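Local coordinates for protein putative malic enzyme ((S)-malate:NAD+ oxidoreductase (decarboxylating)) (Streptococcus pyogenes, PDB 2A9F) that probably catalyses the NAD+-dependent oxidative decarboxylation of (S)-malate with the help of a divalent metal ion, at residues K64-V68 and F329-L333; I191-G195 and E253-E257. Residues are numbered along the deposited sequence.

Contact 1 of 2, residues K64-V68 and F329-L333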
loop_
_atom_site.group_PDB
_atom_site.type_symbol
_atom_site.label_atom_id
_atom_site.label_comp_id
_atom_site.label_asym_id
_atom_site.label_seq_id
_atom_site.Cartn_x
_atom_site.Cartn_y
_atom_site.Cartn_z
ATOM N N LYS A 64 -5.180 8.539 4.781
ATOM C CA LYS A 64 -5.021 9.209 3.497
ATOM C C LYS A 64 -4.405 10.596 3.753
ATOM O O LYS A 64 -3.763 11.192 2.882
ATOM C CB LYS A 64 -6.388 9.374 2.815
ATOM C CG LYS A 64 -6.348 10.047 1.448
ATOM C CD LYS A 64 -7.753 10.351 0.954
ATOM C CE LYS A 64 -7.746 10.930 -0.457
ATOM N NZ LYS A 64 -7.260 9.941 -1.475
ATOM N N LYS A 65 -4.619 11.087 4.970
ATOM C CA LYS A 65 -4.143 12.384 5.432
ATOM C C LYS A 65 -2.626 12.606 5.354
ATOM O O LYS A 65 -2.159 13.700 5.000
ATOM C CB LYS A 65 -4.614 12.571 6.883
ATOM C CG LYS A 65 -4.340 13.934 7.482
ATOM C CD LYS A 65 -4.874 14.066 8.915
ATOM C CE LYS A 65 -4.481 15.429 9.510
ATOM N NZ LYS A 65 -4.677 15.527 11.001
ATOM N N ASN A 66 -1.864 11.564 5.676
ATOM C CA ASN A 66 -0.400 11.656 5.711
ATOM C C ASN A 66 0.349 10.530 4.970
ATOM O O ASN A 66 1.579 10.414 5.076
ATOM C CB ASN A 66 0.037 11.686 7.178
ATOM C CG ASN A 66 1.490 12.066 7.357
ATOM O OD1 ASN A 66 1.939 13.086 6.842
ATOM N ND2 ASN A 66 2.229 11.251 8.102
ATOM N N THR A 67 -0.371 9.709 4.210
ATOM C CA THR A 67 0.307 8.625 3.510
ATOM C C THR A 67 0.358 8.737 1.996
ATOM O O THR A 67 -0.638 8.935 1.318
ATOM C CB THR A 67 -0.277 7.226 3.851
ATOM O OG1 THR A 67 -1.444 6.995 3.057
ATOM C CG2 THR A 67 -0.626 7.124 5.334
ATOM N N VAL A 68 1.561 8.589 1.484
ATOM C CA VAL A 68 1.796 8.644 0.062
ATOM C C VAL A 68 2.276 7.276 -0.393
ATOM O O VAL A 68 2.855 6.506 0.377
ATOM C CB VAL A 68 2.867 9.696 -0.271
ATOM C CG1 VAL A 68 3.203 9.646 -1.734
ATOM C CG2 VAL A 68 2.343 11.087 0.074
ATOM N N PHE A 329 5.806 17.062 -0.777
ATOM C CA PHE A 329 4.611 16.306 -0.423
ATOM C C PHE A 329 4.133 16.700 0.963
ATOM O O PHE A 329 2.927 16.695 1.228
ATOM C CB PHE A 329 4.847 14.795 -0.451
ATOM C CG PHE A 329 4.784 14.193 -1.824
ATOM C CD1 PHE A 329 5.943 14.002 -2.570
ATOM C CD2 PHE A 329 3.567 13.792 -2.361
ATOM C CE1 PHE A 329 5.893 13.418 -3.817
ATOM C CE2 PHE A 329 3.507 13.204 -3.615
ATOM C CZ PHE A 329 4.675 13.018 -4.342
ATOM N N ARG A 330 5.067 17.033 1.852
ATOM C CA ARG A 330 4.667 17.428 3.199
ATOM C C ARG A 330 3.828 18.695 3.046
ATOM O O ARG A 330 2.755 18.808 3.643
ATOM C CB ARG A 330 5.886 17.680 4.099
ATOM C CG ARG A 330 5.566 18.465 5.384
ATOM C CD ARG A 330 4.286 17.967 6.057
ATOM N NE ARG A 330 4.445 16.644 6.647
ATOM C CZ ARG A 330 3.441 15.799 6.859
ATOM N NH1 ARG A 330 2.216 16.139 6.527
ATOM N NH2 ARG A 330 3.667 14.621 7.410
ATOM N N GLY A 331 4.312 19.624 2.215
ATOM C CA GLY A 331 3.593 20.861 1.967
ATOM C C GLY A 331 2.274 20.620 1.256
ATOM O O GLY A 331 1.256 21.228 1.586
ATOM N N ALA A 332 2.290 19.723 0.276
ATOM C CA ALA A 332 1.102 19.385 -0.500
ATOM C C ALA A 332 0.047 18.679 0.358
ATOM O O ALA A 332 -1.150 18.962 0.240
ATOM C CB ALA A 332 1.506 18.491 -1.667
ATOM N N LEU A 333 0.501 17.740 1.194
ATOM C CA LEU A 333 -0.366 16.986 2.099
ATOM C C LEU A 333 -1.026 17.944 3.085
ATOM O O LEU A 333 -2.238 17.905 3.291
ATOM C CB LEU A 333 0.464 15.955 2.878
ATOM C CG LEU A 333 0.326 14.442 2.619
ATOM C CD1 LEU A 333 -0.555 14.153 1.409
ATOM C CD2 LEU A 333 1.721 13.840 2.463
#
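In this putative malic enzyme, helix 325-335 packs on the parallel sheet of the N-terminal domain. Residues 64-68 run from a 3-10 turn into strand 67-72, an inner strand of that four-stranded sheet. Residues 329-333 are one turn of the helix, which comes from far along the chain.

The apolar part lies over the start of the strand. V68 points toward the helix. Its CG2 is 3.8 Å from CD2 of F329 and 3.7 Å from CD2 of L333. F329 and L333 are four residues apart, so both side chains fall on the same side of the helix, and V68 CG2 touches both. T67, the neighbouring strand residue, points away. V105 adds to this packing from a nearby loop, touching both V68 and L333, and F99 meets the F329 ring edge-to-face. L333 also packs on the backbone: its CG is 3.5 Å from the carbonyl O of K65. CA of N66 is 4.2 Å from the same L333 CG.

The polar part sits beside this patch, at partly exposed residues. The side chain of R330 bends back toward the strand end, and its guanidinium is met near its plane by the N66 amide. The R330 guanidinium also forms a salt bridge with D334. The ND2 of N66 bonds to D106 and to the carbonyl of G104, which leaves OD1 facing the helix. R330 NH2 donates to N66 OD1 in a very short hydrogen bond of 2.4 Å.

Contact 2 of 2, residues I191-G195 and E253-E257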
loop_
_atom_site.group_PDB
_atom_site.type_symbol
_atom_site.label_atom_id
_atom_site.label_comp_id
_atom_site.label_asym_id
_atom_site.label_seq_id
_atom_site.Cartn_x
_atom_site.Cartn_y
_atom_site.Cartn_z
ATOM N N ILE A 191 20.631 31.507 -20.658
ATOM C CA ILE A 191 20.587 30.108 -20.248
ATOM C C ILE A 191 20.421 29.121 -21.410
ATOM O O ILE A 191 19.429 29.175 -22.147
ATOM C CB ILE A 191 19.413 29.913 -19.252
ATOM C CG1 ILE A 191 19.548 30.899 -18.091
ATOM C CG2 ILE A 191 19.372 28.492 -18.760
ATOM C CD1 ILE A 191 18.405 30.860 -17.099
ATOM N N VAL A 192 21.393 28.217 -21.554
ATOM C CA VAL A 192 21.368 27.193 -22.603
ATOM C C VAL A 192 21.003 25.816 -22.035
ATOM O O VAL A 192 21.727 25.291 -21.198
ATOM C CB VAL A 192 22.748 27.048 -23.286
ATOM C CG1 VAL A 192 22.743 25.815 -24.186
ATOM C CG2 VAL A 192 23.077 28.287 -24.099
ATOM N N VAL A 193 19.900 25.231 -22.495
ATOM C CA VAL A 193 19.477 23.907 -22.025
ATOM C C VAL A 193 19.672 22.811 -23.086
ATOM O O VAL A 193 19.085 22.859 -24.162
ATOM C CB VAL A 193 17.981 23.902 -21.602
ATOM C CG1 VAL A 193 17.527 22.477 -21.294
ATOM C CG2 VAL A 193 17.783 24.784 -20.381
ATOM N N ASN A 194 20.492 21.815 -22.780
ATOM C CA ASN A 194 20.722 20.731 -23.728
ATOM C C ASN A 194 19.767 19.576 -23.452
ATOM O O ASN A 194 19.933 18.842 -22.491
ATOM C CB ASN A 194 22.164 20.238 -23.638
ATOM C CG ASN A 194 22.612 19.520 -24.893
ATOM O OD1 ASN A 194 23.196 18.440 -24.826
ATOM N ND2 ASN A 194 22.351 20.123 -26.051
ATOM N N GLY A 195 18.756 19.438 -24.299
ATOM C CA GLY A 195 17.795 18.363 -24.134
ATOM C C GLY A 195 16.450 18.707 -24.744
ATOM O O GLY A 195 15.698 19.513 -24.197
ATOM N N GLU A 253 25.330 23.443 -30.465
ATOM C CA GLU A 253 25.621 23.527 -29.037
ATOM C C GLU A 253 26.853 24.412 -28.821
ATOM O O GLU A 253 26.810 25.388 -28.070
ATOM C CB GLU A 253 25.870 22.118 -28.484
ATOM C CG GLU A 253 26.393 22.058 -27.056
ATOM C CD GLU A 253 25.405 22.586 -26.039
ATOM O OE1 GLU A 253 24.344 21.958 -25.837
ATOM O OE2 GLU A 253 25.686 23.638 -25.437
ATOM N N ASP A 254 27.944 24.063 -29.493
ATOM C CA ASP A 254 29.186 24.826 -29.401
ATOM C C ASP A 254 28.868 26.300 -29.629
ATOM O O ASP A 254 29.285 27.172 -28.867
ATOM C CB ASP A 254 30.170 24.346 -30.477
ATOM C CG ASP A 254 31.508 25.065 -30.419
ATOM O OD1 ASP A 254 31.601 26.116 -29.751
ATOM O OD2 ASP A 254 32.469 24.580 -31.057
ATOM N N ALA A 255 28.115 26.567 -30.688
ATOM C CA ALA A 255 27.761 27.929 -31.033
ATOM C C ALA A 255 26.698 28.500 -30.093
ATOM O O ALA A 255 26.044 29.495 -30.403
ATOM C CB ALA A 255 27.296 27.986 -32.495
ATOM N N LEU A 256 26.522 27.875 -28.933
ATOM C CA LEU A 256 25.536 28.370 -27.976
ATOM C C LEU A 256 26.150 28.863 -26.681
ATOM O O LEU A 256 25.609 29.762 -26.037
ATOM C CB LEU A 256 24.484 27.311 -27.675
ATOM C CG LEU A 256 23.317 27.378 -28.649
ATOM C CD1 LEU A 256 22.225 26.468 -28.165
ATOM C CD2 LEU A 256 22.802 28.802 -28.738
ATOM N N GLU A 257 27.273 28.266 -26.304
ATOM C CA GLU A 257 27.979 28.669 -25.100
ATOM C C GLU A 257 28.387 30.127 -25.262
ATOM O O GLU A 257 28.586 30.829 -24.272
ATOM C CB GLU A 257 29.246 27.837 -24.912
ATOM C CG GLU A 257 29.094 26.352 -25.167
ATOM C CD GLU A 257 28.054 25.710 -24.281
ATOM O OE1 GLU A 257 28.248 24.534 -23.910
ATOM O OE2 GLU A 257 27.042 26.370 -23.969
#
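E253 begins the segment, just ahead of a short, weakly bonded helical turn. Its side chain reaches the strand 190-194 at two residues. E253 OE1 lies 2.7 Å from N194 ND2, but the angle is poor for a hydrogen bond. E253 OE2 is 3.9 Å from V192 CG1. The carbonyl O of E253 accepts a hydrogen bond from the backbone N of L256 at 2.6 Å, which turns the chain. The strand belongs to a Rossmann-type nucleotide-binding fold, consistent with the NAD-binding family. It is followed by G195, the first glycine of a probable GxGxxG pattern. V192 and N194 point to the helical turn, while V193 between them points away and touches T204 of helix 198-210. L256 comes next and points toward the strand. V192 CG2 is 4.0 Å from L256 CB and 3.5 Å from the carbonyl O of L256. At E257 the CA-to-CB bond points away, yet E257 OE2 still comes within 4.3 Å of V192 CG1.

Contact 1 and contact 2 lie on opposite sides of the chain's centre. Their centres are 38 Å apart and their nearest atoms about 23 Å, so they do not touch. In sequence, contact 2 is nested inside the long loop that contact 1 closes. Contact 1 is the nearer to the probable active site: the side chain of F329 is about 8 Å from that of K95, the predicted proton acceptor, and about 8 Å from that of E137, which binds magnesium. The F329 side chain is about 12 Å from a bound magnesium ion. Contact 2 is internal to the NAD-binding domain and lies away from the metal site and the predicted catalytic and malate-binding residues.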